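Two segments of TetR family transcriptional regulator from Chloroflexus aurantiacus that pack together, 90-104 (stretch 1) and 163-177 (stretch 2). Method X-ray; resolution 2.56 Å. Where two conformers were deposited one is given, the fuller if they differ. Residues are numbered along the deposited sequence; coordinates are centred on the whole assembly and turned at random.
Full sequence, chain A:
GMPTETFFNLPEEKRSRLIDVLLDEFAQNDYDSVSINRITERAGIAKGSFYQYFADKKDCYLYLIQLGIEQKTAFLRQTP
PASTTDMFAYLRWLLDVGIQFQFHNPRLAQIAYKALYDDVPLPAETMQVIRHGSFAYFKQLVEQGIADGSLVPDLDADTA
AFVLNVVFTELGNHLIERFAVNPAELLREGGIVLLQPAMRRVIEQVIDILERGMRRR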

ATOM      1  N   TYR A  90     -18.461   0.315  -6.827  1.00 26.70           N
ATOM      2  CA  TYR A  90     -17.583   1.027  -5.902  1.00 25.60           C
ATOM      3  C   TYR A  90     -16.314   0.223  -5.628  1.00 28.78           C
ATOM      4  O   TYR A  90     -15.226   0.795  -5.605  1.00 29.00           O
ATOM      5  N   LEU A  91     -16.450  -1.108  -5.421  1.00 24.60           N
ATOM      6  CA  LEU A  91     -15.314  -1.995  -5.167  1.00 22.91           C
ATOM      7  C   LEU A  91     -14.330  -2.008  -6.332  1.00 28.61           C
ATOM      8  O   LEU A  91     -13.120  -2.056  -6.105  1.00 28.75           O
ATOM      9  N   ARG A  92     -14.841  -1.911  -7.577  1.00 26.59           N
ATOM     10  CA  ARG A  92     -14.000  -1.832  -8.780  1.00 26.58           C
ATOM     11  C   ARG A  92     -13.192  -0.528  -8.764  1.00 31.30           C
ATOM     12  O   ARG A  92     -12.008  -0.539  -9.095  1.00 30.65           O
ATOM     13  N   TRP A  93     -13.838   0.592  -8.369  1.00 28.83           N
ATOM     14  CA  TRP A  93     -13.182   1.887  -8.241  1.00 29.32           C
ATOM     15  C   TRP A  93     -12.099   1.830  -7.146  1.00 30.54           C
ATOM     16  O   TRP A  93     -10.977   2.279  -7.373  1.00 29.91           O
ATOM     17  N   LEU A  94     -12.436   1.252  -5.971  1.00 25.56           N
ATOM     18  CA  LEU A  94     -11.517   1.137  -4.835  1.00 24.60           C
ATOM     19  C   LEU A  94     -10.331   0.201  -5.147  1.00 28.21           C
ATOM     20  O   LEU A  94      -9.207   0.455  -4.698  1.00 27.27           O
ATOM     21  N   LEU A  95     -10.583  -0.868  -5.920  1.00 25.11           N
ATOM     22  CA  LEU A  95      -9.539  -1.807  -6.344  1.00 24.84           C
ATOM     23  C   LEU A  95      -8.578  -1.111  -7.314  1.00 30.01           C
ATOM     24  O   LEU A  95      -7.363  -1.252  -7.181  1.00 30.30           O
ATOM     25  N   ASP A  96      -9.133  -0.299  -8.239  1.00 27.11           N
ATOM     26  CA  ASP A  96      -8.370   0.477  -9.214  1.00 27.85           C
ATOM     27  C   ASP A  96      -7.473   1.519  -8.516  1.00 31.85           C
ATOM     28  O   ASP A  96      -6.298   1.644  -8.862  1.00 31.34           O
ATOM     29  N   VAL A  97      -8.028   2.245  -7.517  1.00 28.53           N
ATOM     30  CA  VAL A  97      -7.288   3.248  -6.738  1.00 28.78           C
ATOM     31  C   VAL A  97      -6.090   2.607  -6.003  1.00 31.03           C
ATOM     32  O   VAL A  97      -4.964   3.101  -6.108  1.00 30.47           O
ATOM     33  N   GLY A  98      -6.349   1.503  -5.296  1.00 26.25           N
ATOM     34  CA  GLY A  98      -5.324   0.767  -4.560  1.00 25.24           C
ATOM     35  C   GLY A  98      -4.170   0.328  -5.437  1.00 28.25           C
ATOM     36  O   GLY A  98      -3.007   0.454  -5.048  1.00 28.30           O
ATOM     37  N   ILE A  99      -4.489  -0.150  -6.648  1.00 24.11           N
ATOM     38  CA  ILE A  99      -3.505  -0.587  -7.638  1.00 23.43           C
ATOM     39  C   ILE A  99      -2.727   0.625  -8.221  1.00 27.58           C
ATOM     40  O   ILE A  99      -1.505   0.547  -8.389  1.00 26.30           O
ATOM     41  N   GLN A 100      -3.429   1.757  -8.473  1.00 25.28           N
ATOM     42  CA  GLN A 100      -2.791   2.967  -9.008  1.00 25.97           C
ATOM     43  C   GLN A 100      -1.820   3.588  -8.000  1.00 30.89           C
ATOM     44  O   GLN A 100      -0.746   4.045  -8.393  1.00 30.81           O
ATOM     45  N   PHE A 101      -2.176   3.563  -6.695  1.00 27.72           N
ATOM     46  CA  PHE A 101      -1.305   4.078  -5.634  1.00 27.79           C
ATOM     47  C   PHE A 101      -0.019   3.242  -5.528  1.00 31.94           C
ATOM     48  O   PHE A 101       1.058   3.793  -5.284  1.00 32.32           O
ATOM     49  N   GLN A 102      -0.143   1.913  -5.695  1.00 28.10           N
ATOM     50  CA  GLN A 102       0.980   0.986  -5.663  1.00 27.86           C
ATOM     51  C   GLN A 102       1.952   1.255  -6.837  1.00 33.24           C
ATOM     52  O   GLN A 102       3.160   1.288  -6.635  1.00 32.98           O
ATOM     53  N   PHE A 103       1.409   1.467  -8.052  1.00 30.59           N
ATOM     54  CA  PHE A 103       2.208   1.710  -9.258  1.00 30.73           C
ATOM     55  C   PHE A 103       2.935   3.077  -9.237  1.00 34.80           C
ATOM     56  O   PHE A 103       4.020   3.194  -9.826  1.00 35.50           O
ATOM     57  N   HIS A 104       2.333   4.113  -8.562  1.00 29.48           N
ATOM     58  CA  HIS A 104       2.932   5.450  -8.467  0.50 29.32           C
ATOM     59  C   HIS A 104       3.866   5.569  -7.255  1.00 33.14           C
ATOM     60  O   HIS A 104       4.772   6.411  -7.250  1.00 33.60           O
ATOM     61  N   VAL A 163     -12.217 -12.784   1.899  1.00 21.38           N
ATOM     62  CA  VAL A 163     -12.036 -12.973   0.448  1.00 20.11           C
ATOM     63  C   VAL A 163     -11.709 -11.640  -0.243  1.00 24.04           C
ATOM     64  O   VAL A 163     -10.786 -11.585  -1.049  1.00 23.22           O
ATOM     65  N   LEU A 164     -12.443 -10.564   0.098  1.00 22.37           N
ATOM     66  CA  LEU A 164     -12.199  -9.232  -0.473  1.00 22.29           C
ATOM     67  C   LEU A 164     -10.809  -8.707  -0.076  1.00 27.87           C
ATOM     68  O   LEU A 164     -10.052  -8.256  -0.940  1.00 27.54           O
ATOM     69  N   ASN A 165     -10.453  -8.825   1.222  1.00 25.42           N
ATOM     70  CA  ASN A 165      -9.165  -8.358   1.741  1.00 24.80           C
ATOM     71  C   ASN A 165      -7.962  -9.039   1.076  1.00 28.29           C
ATOM     72  O   ASN A 165      -7.028  -8.346   0.688  1.00 29.16           O
ATOM     73  N   VAL A 166      -7.986 -10.383   0.924  1.00 23.86           N
ATOM     74  CA  VAL A 166      -6.863 -11.110   0.296  1.00 23.30           C
ATOM     75  C   VAL A 166      -6.705 -10.785  -1.189  1.00 26.77           C
ATOM     76  O   VAL A 166      -5.584 -10.683  -1.675  1.00 26.42           O
ATOM     77  N   VAL A 167      -7.823 -10.576  -1.896  1.00 24.08           N
ATOM     78  CA  VAL A 167      -7.804 -10.223  -3.317  1.00 23.64           C
ATOM     79  C   VAL A 167      -7.222  -8.819  -3.497  1.00 29.48           C
ATOM     80  O   VAL A 167      -6.254  -8.648  -4.247  1.00 30.48           O
ATOM     81  N   PHE A 168      -7.768  -7.827  -2.758  1.00 26.19           N
ATOM     82  CA  PHE A 168      -7.313  -6.428  -2.820  1.00 25.99           C
ATOM     83  C   PHE A 168      -5.824  -6.269  -2.437  1.00 29.37           C
ATOM     84  O   PHE A 168      -5.128  -5.424  -2.997  1.00 29.39           O
ATOM     85  N   THR A 169      -5.356  -7.074  -1.486  1.00 25.27           N
ATOM     86  CA  THR A 169      -3.977  -7.030  -1.011  1.00 25.12           C
ATOM     87  C   THR A 169      -2.991  -7.583  -2.051  1.00 28.75           C
ATOM     88  O   THR A 169      -1.878  -7.063  -2.171  1.00 28.44           O
ATOM     89  N   GLU A 170      -3.393  -8.636  -2.793  1.00 24.04           N
ATOM     90  CA  GLU A 170      -2.480  -9.350  -3.679  1.00 23.78           C
ATOM     91  C   GLU A 170      -2.619  -9.071  -5.180  1.00 28.28           C
ATOM     92  O   GLU A 170      -1.712  -9.438  -5.934  1.00 29.90           O
ATOM     93  N   LEU A 171      -3.749  -8.472  -5.634  1.00 22.96           N
ATOM     94  CA  LEU A 171      -3.958  -8.268  -7.074  1.00 21.94           C
ATOM     95  C   LEU A 171      -2.851  -7.479  -7.785  1.00 27.68           C
ATOM     96  O   LEU A 171      -2.365  -7.927  -8.815  1.00 28.40           O
ATOM     97  N   GLY A 172      -2.448  -6.345  -7.210  1.00 24.81           N
ATOM     98  CA  GLY A 172      -1.404  -5.489  -7.771  1.00 24.97           C
ATOM     99  C   GLY A 172      -0.118  -6.226  -8.070  1.00 29.49           C
ATOM    100  O   GLY A 172       0.412  -6.127  -9.180  1.00 30.36           O
ATOM    101  N   ASN A 173       0.363  -7.020  -7.099  1.00 25.64           N
ATOM    102  CA  ASN A 173       1.576  -7.825  -7.254  1.00 26.13           C
ATOM    103  C   ASN A 173       1.421  -8.851  -8.366  1.00 30.89           C
ATOM    104  O   ASN A 173       2.367  -9.085  -9.124  1.00 32.02           O
ATOM    105  N   HIS A 174       0.219  -9.447  -8.486  1.00 26.70           N
ATOM    106  CA  HIS A 174      -0.058 -10.437  -9.522  1.00 26.35           C
ATOM    107  C   HIS A 174      -0.082  -9.814 -10.918  1.00 28.57           C
ATOM    108  O   HIS A 174       0.439 -10.412 -11.863  1.00 28.51           O
ATOM    109  N   LEU A 175      -0.679  -8.610 -11.047  1.00 23.77           N
ATOM    110  CA  LEU A 175      -0.734  -7.873 -12.316  1.00 23.84           C
ATOM    111  C   LEU A 175       0.672  -7.612 -12.843  1.00 28.50           C
ATOM    112  O   LEU A 175       0.949  -7.893 -14.010  1.00 28.44           O
ATOM    113  N   ILE A 176       1.580  -7.130 -11.956  1.00 26.13           N
ATOM    114  CA  ILE A 176       2.989  -6.870 -12.280  1.00 27.35           C
ATOM    115  C   ILE A 176       3.671  -8.165 -12.725  1.00 31.98           C
ATOM    116  O   ILE A 176       4.289  -8.203 -13.787  1.00 33.34           O
ATOM    117  N   GLU A 177       3.511  -9.237 -11.930  1.00 27.23           N
ATOM    118  CA  GLU A 177       4.091 -10.552 -12.204  1.00 27.86           C
ATOM    119  C   GLU A 177       3.646 -11.086 -13.577  1.00 32.26           C
ATOM    120  O   GLU A 177       4.460 -11.650 -14.316  1.00 33.50           O
TER

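The two helices cross at 49°, with their axes 9.4 Å apart at closest approach. They are nearest at Ile99 and Gly172, whose CA atoms lie 5.3 Å apart. About 603 Å² is buried between them, mostly by apolar side chains.

The aromatic contacts centre on Phe168, the residue most covered by the opposite helix. Its chi1 is m (-85°). Its CA-to-CB bond points sideways, but the ring end comes nearer. Leu95 (t, p) places CD1 over one face of this ring, 3.7 Å from the centroid and 12° off the normal, a CH-pi contact. Leu91 (m, t) points toward stretch 2, and its CD2 lies 3.8 Å from Phe168 CZ. Phe103 (chi1 m) also starts sideways and brings its ring end closer. Its CE1 is 3.6 Å from Ile176 CG1, while Leu175 CB sits at the ring edge.

Aliphatic contacts fill the spaces between. Leu91 CD1 meets Leu164 CD2 at 4.0 Å. Leu171 (t, p) points in, and its CD2 lies 3.7 Å from Leu95 CD2 and 3.9 Å from Ile99 CD1. Ile99 (m, t) points in as well. Its CD1 also reaches Leu175 CD1 at 3.8 Å.

Polar groups gather around Gly172. Gln102 (t, t) extends toward stretch 2, and its OE1 is 3.4 Å from Gly172 CA. A CB on Gly172 would clash with that oxygen, so the bare glycine leaves room for the amide. Gln102 NE2 lies 3.2 Å from Asn173 OD1 and 3.5 Å from Ile176 CD1.

Water 1 bridges the helices. It donates to Gln102 OE1 at 3.2 Å and to Thr169 O at 2.7 Å, and accepts from Asn173 N at 3.0 Å. Helix 163-177 is kinked here: Asn173 N lacks its bond to the preceding turn, and the water takes up that N-H.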

ATOM      1  CB  TYR A  90     -18.315   1.355  -4.583  1.00 26.97           C
ATOM      2  CG  TYR A  90     -17.392   1.860  -3.491  1.00 27.51           C
ATOM      3  CD1 TYR A  90     -16.806   3.119  -3.574  1.00 29.61           C
ATOM      4  CD2 TYR A  90     -17.089   1.070  -2.386  1.00 27.44           C
ATOM      5  CE1 TYR A  90     -15.920   3.569  -2.598  1.00 29.73           C
ATOM      6  CE2 TYR A  90     -16.214   1.514  -1.398  1.00 28.35           C
ATOM      7  CZ  TYR A  90     -15.638   2.768  -1.505  1.00 35.43           C
ATOM      8  OH  TYR A  90     -14.781   3.206  -0.536  1.00 38.00           O
ATOM      9  CB  LEU A  91     -15.784  -3.421  -4.834  1.00 22.08           C
ATOM     10  CG  LEU A  91     -16.350  -3.640  -3.416  1.00 25.04           C
ATOM     11  CD1 LEU A  91     -16.972  -4.998  -3.294  1.00 24.14           C
ATOM     12  CD2 LEU A  91     -15.274  -3.472  -2.356  1.00 25.18           C
ATOM     13  CB  ARG A  92     -14.866  -1.933 -10.060  1.00 26.34           C
ATOM     14  CG  ARG A  92     -14.058  -2.081 -11.356  1.00 33.90           C
ATOM     15  CD  ARG A  92     -13.775  -0.738 -12.018  1.00 41.80           C
ATOM     16  NE  ARG A  92     -12.743  -0.843 -13.051  1.00 53.69           N
ATOM     17  CZ  ARG A  92     -12.997  -1.006 -14.346  1.00 71.11           C
ATOM     18  NH1 ARG A  92     -14.251  -1.081 -14.780  1.00 56.82           N
ATOM     19  NH2 ARG A  92     -12.001  -1.088 -15.217  1.00 61.07           N
ATOM     20  CB  TRP A  93     -14.221   2.987  -7.924  1.00 29.95           C
ATOM     21  CG  TRP A  93     -13.624   4.353  -7.705  1.00 31.95           C
ATOM     22  CD1 TRP A  93     -13.405   5.313  -8.649  1.00 35.54           C
ATOM     23  CD2 TRP A  93     -13.193   4.911  -6.453  1.00 32.00           C
ATOM     24  NE1 TRP A  93     -12.850   6.431  -8.067  1.00 35.85           N
ATOM     25  CE2 TRP A  93     -12.703   6.209  -6.721  1.00 36.85           C
ATOM     26  CE3 TRP A  93     -13.174   4.439  -5.126  1.00 32.84           C
ATOM     27  CZ2 TRP A  93     -12.181   7.036  -5.716  1.00 36.48           C
ATOM     28  CZ3 TRP A  93     -12.660   5.258  -4.133  1.00 34.58           C
ATOM     29  CH2 TRP A  93     -12.176   6.541  -4.429  1.00 35.98           C
ATOM     30  CB  LEU A  94     -12.274   0.654  -3.587  1.00 24.66           C
ATOM     31  CG  LEU A  94     -11.515   0.723  -2.252  1.00 28.81           C
ATOM     32  CD1 LEU A  94     -11.247   2.192  -1.832  1.00 29.05           C
ATOM     33  CD2 LEU A  94     -12.276  -0.023  -1.162  1.00 31.81           C
ATOM     34  CB  LEU A  95     -10.185  -3.048  -7.002  1.00 24.64           C
ATOM     35  CG  LEU A  95      -9.269  -4.234  -7.331  1.00 28.72           C
ATOM     36  CD1 LEU A  95      -8.437  -4.652  -6.125  1.00 28.54           C
ATOM     37  CD2 LEU A  95     -10.082  -5.410  -7.832  1.00 28.76           C
ATOM     38  CB  ASP A  96      -9.325   1.173 -10.192  1.00 31.31           C
ATOM     39  CG  ASP A  96      -8.902   1.079 -11.640  1.00 50.19           C
ATOM     40  OD1 ASP A  96      -7.826   1.635 -11.985  1.00 51.90           O
ATOM     41  OD2 ASP A  96      -9.678   0.521 -12.449  1.00 59.68           O
ATOM     42  CB  VAL A  97      -8.226   4.017  -5.762  1.00 33.68           C
ATOM     43  CG1 VAL A  97      -7.425   4.805  -4.728  1.00 33.54           C
ATOM     44  CG2 VAL A  97      -9.170   4.939  -6.527  1.00 34.47           C
ATOM     45  CB  ILE A  99      -4.209  -1.460  -8.727  1.00 26.17           C
ATOM     46  CG1 ILE A  99      -4.643  -2.839  -8.126  1.00 26.12           C
ATOM     47  CG2 ILE A  99      -3.321  -1.654  -9.956  1.00 26.04           C
ATOM     48  CD1 ILE A  99      -5.771  -3.587  -8.903  1.00 26.10           C
ATOM     49  CB  GLN A 100      -3.835   4.000  -9.469  1.00 27.93           C
ATOM     50  CG  GLN A 100      -4.568   3.625 -10.766  1.00 44.78           C
ATOM     51  CD  GLN A 100      -3.640   3.503 -11.953  1.00 72.94           C
ATOM     52  OE1 GLN A 100      -3.259   2.398 -12.358  1.00 67.85           O
ATOM     53  NE2 GLN A 100      -3.273   4.636 -12.547  1.00 71.26           N
ATOM     54  CB  PHE A 101      -2.042   4.118  -4.273  1.00 29.34           C
ATOM     55  CG  PHE A 101      -1.148   4.562  -3.137  1.00 30.86           C
ATOM     56  CD1 PHE A 101      -0.759   5.894  -3.017  1.00 34.54           C
ATOM     57  CD2 PHE A 101      -0.608   3.636  -2.253  1.00 32.17           C
ATOM     58  CE1 PHE A 101       0.155   6.285  -2.034  1.00 35.72           C
ATOM     59  CE2 PHE A 101       0.290   4.034  -1.258  1.00 35.08           C
ATOM     60  CZ  PHE A 101       0.659   5.357  -1.150  1.00 33.66           C
ATOM     61  CB  GLN A 102       0.469  -0.465  -5.708  1.00 28.51           C
ATOM     62  CG  GLN A 102       1.564  -1.504  -5.461  1.00 39.70           C
ATOM     63  CD  GLN A 102       1.137  -2.910  -5.803  1.00 46.19           C
ATOM     64  OE1 GLN A 102      -0.018  -3.314  -5.597  1.00 37.39           O
ATOM     65  NE2 GLN A 102       2.088  -3.707  -6.277  1.00 34.22           N
ATOM     66  CB  PHE A 103       1.335   1.578 -10.520  1.00 32.78           C
ATOM     67  CG  PHE A 103       0.800   0.185 -10.830  1.00 33.93           C
ATOM     68  CD1 PHE A 103       1.172  -0.914 -10.055  1.00 36.27           C
ATOM     69  CD2 PHE A 103      -0.031  -0.031 -11.925  1.00 36.09           C
ATOM     70  CE1 PHE A 103       0.689  -2.193 -10.350  1.00 36.61           C
ATOM     71  CE2 PHE A 103      -0.497  -1.315 -12.229  1.00 38.40           C
ATOM     72  CZ  PHE A 103      -0.133  -2.387 -11.442  1.00 36.10           C
ATOM     73  CB  HIS A 104       1.846   6.540  -8.426  0.50 30.15           C
ATOM     74  CG  HIS A 104       1.142   6.742  -9.733  0.50 33.87           C
ATOM     75  ND1 HIS A 104      -0.117   6.216  -9.965  0.50 35.39           N
ATOM     76  CD2 HIS A 104       1.546   7.408 -10.839  0.50 36.36           C
ATOM     77  CE1 HIS A 104      -0.439   6.583 -11.195  0.50 35.40           C
ATOM     78  NE2 HIS A 104       0.528   7.304 -11.759  0.50 36.42           N
ATOM     79  CB  VAL A 163     -13.265 -13.692  -0.203  1.00 22.98           C
ATOM     80  CG1 VAL A 163     -13.101 -13.814  -1.716  1.00 22.05           C
ATOM     81  CG2 VAL A 163     -13.490 -15.065   0.423  1.00 23.01           C
ATOM     82  CB  LEU A 164     -13.286  -8.238  -0.032  1.00 22.69           C
ATOM     83  CG  LEU A 164     -14.701  -8.470  -0.599  1.00 27.43           C
ATOM     84  CD1 LEU A 164     -15.733  -7.719   0.206  1.00 28.29           C
ATOM     85  CD2 LEU A 164     -14.786  -8.062  -2.054  1.00 29.05           C
ATOM     86  CB  ASN A 165      -9.101  -8.497   3.265  1.00 24.93           C
ATOM     87  CG  ASN A 165      -7.871  -7.864   3.878  1.00 41.38           C
ATOM     88  OD1 ASN A 165      -7.655  -6.645   3.795  1.00 34.79           O
ATOM     89  ND2 ASN A 165      -7.047  -8.676   4.517  1.00 27.68           N
ATOM     90  CB  VAL A 166      -6.858 -12.643   0.580  1.00 27.72           C
ATOM     91  CG1 VAL A 166      -6.699 -12.923   2.071  1.00 28.04           C
ATOM     92  CG2 VAL A 166      -8.109 -13.331   0.019  1.00 27.43           C
ATOM     93  CB  VAL A 167      -9.217 -10.357  -3.955  1.00 26.71           C
ATOM     94  CG1 VAL A 167      -9.273  -9.674  -5.312  1.00 26.33           C
ATOM     95  CG2 VAL A 167      -9.630 -11.823  -4.069  1.00 26.35           C
ATOM     96  CB  PHE A 168      -8.199  -5.534  -1.926  1.00 27.77           C
ATOM     97  CG  PHE A 168      -9.464  -5.034  -2.582  1.00 29.51           C
ATOM     98  CD1 PHE A 168     -10.471  -5.918  -2.954  1.00 32.80           C
ATOM     99  CD2 PHE A 168      -9.680  -3.674  -2.768  1.00 32.18           C
ATOM    100  CE1 PHE A 168     -11.646  -5.455  -3.554  1.00 34.15           C
ATOM    101  CE2 PHE A 168     -10.865  -3.208  -3.347  1.00 35.45           C
ATOM    102  CZ  PHE A 168     -11.834  -4.102  -3.751  1.00 33.65           C
ATOM    103  CB  THR A 169      -3.877  -7.780   0.334  1.00 29.55           C
ATOM    104  OG1 THR A 169      -4.685  -7.104   1.294  1.00 31.86           O
ATOM    105  CG2 THR A 169      -2.457  -7.889   0.848  1.00 26.17           C
ATOM    106  CB  GLU A 170      -2.546 -10.862  -3.409  1.00 25.50           C
ATOM    107  CG  GLU A 170      -2.215 -11.254  -1.977  1.00 36.23           C
ATOM    108  CD  GLU A 170      -0.761 -11.117  -1.561  1.00 55.14           C
ATOM    109  OE1 GLU A 170       0.113 -10.965  -2.446  1.00 43.79           O
ATOM    110  OE2 GLU A 170      -0.492 -11.204  -0.342  1.00 54.63           O
ATOM    111  CB  LEU A 171      -5.354  -7.710  -7.403  1.00 20.97           C
ATOM    112  CG  LEU A 171      -5.730  -7.709  -8.912  1.00 24.48           C
ATOM    113  CD1 LEU A 171      -5.568  -9.116  -9.536  1.00 24.58           C
ATOM    114  CD2 LEU A 171      -7.131  -7.182  -9.131  1.00 23.76           C
ATOM    115  CB  ASN A 173       1.941  -8.517  -5.934  1.00 27.37           C
ATOM    116  CG  ASN A 173       2.268  -7.561  -4.807  1.00 53.72           C
ATOM    117  OD1 ASN A 173       2.907  -6.512  -5.001  1.00 46.63           O
ATOM    118  ND2 ASN A 173       1.880  -7.928  -3.592  1.00 47.42           N
ATOM    119  CB  HIS A 174      -1.365 -11.184  -9.236  1.00 26.76           C
ATOM    120  CG  HIS A 174      -1.612 -12.311 -10.185  1.00 30.72           C
ATOM    121  ND1 HIS A 174      -0.783 -13.423 -10.217  1.00 33.26           N
ATOM    122  CD2 HIS A 174      -2.564 -12.448 -11.133  1.00 32.48           C
ATOM    123  CE1 HIS A 174      -1.265 -14.202 -11.168  1.00 33.19           C
ATOM    124  NE2 HIS A 174      -2.344 -13.664 -11.739  1.00 33.17           N
ATOM    125  CB  LEU A 175      -1.492  -6.536 -12.144  1.00 23.09           C
ATOM    126  CG  LEU A 175      -2.964  -6.638 -11.753  1.00 26.50           C
ATOM    127  CD1 LEU A 175      -3.528  -5.288 -11.465  1.00 26.06           C
ATOM    128  CD2 LEU A 175      -3.774  -7.336 -12.826  1.00 29.53           C
ATOM    129  CB  ILE A 176       3.724  -6.218 -11.064  1.00 30.44           C
ATOM    130  CG1 ILE A 176       3.178  -4.804 -10.780  1.00 31.06           C
ATOM    131  CG2 ILE A 176       5.237  -6.185 -11.288  1.00 31.52           C
ATOM    132  CD1 ILE A 176       3.548  -4.246  -9.392  1.00 42.40           C
ATOM    133  CB  GLU A 177       3.695 -11.534 -11.084  1.00 29.13           C
ATOM    134  CG  GLU A 177       4.395 -12.880 -11.149  1.00 42.22           C
ATOM    135  CD  GLU A 177       3.962 -13.843 -10.065  1.00 63.67           C
ATOM    136  OE1 GLU A 177       2.811 -14.333 -10.124  1.00 56.65           O
ATOM    137  OE2 GLU A 177       4.779 -14.115  -9.157  1.00 64.12           O
TER
HETATM  138  O   HOH W   1      -0.639  -6.167  -4.362  1.00 35.53           O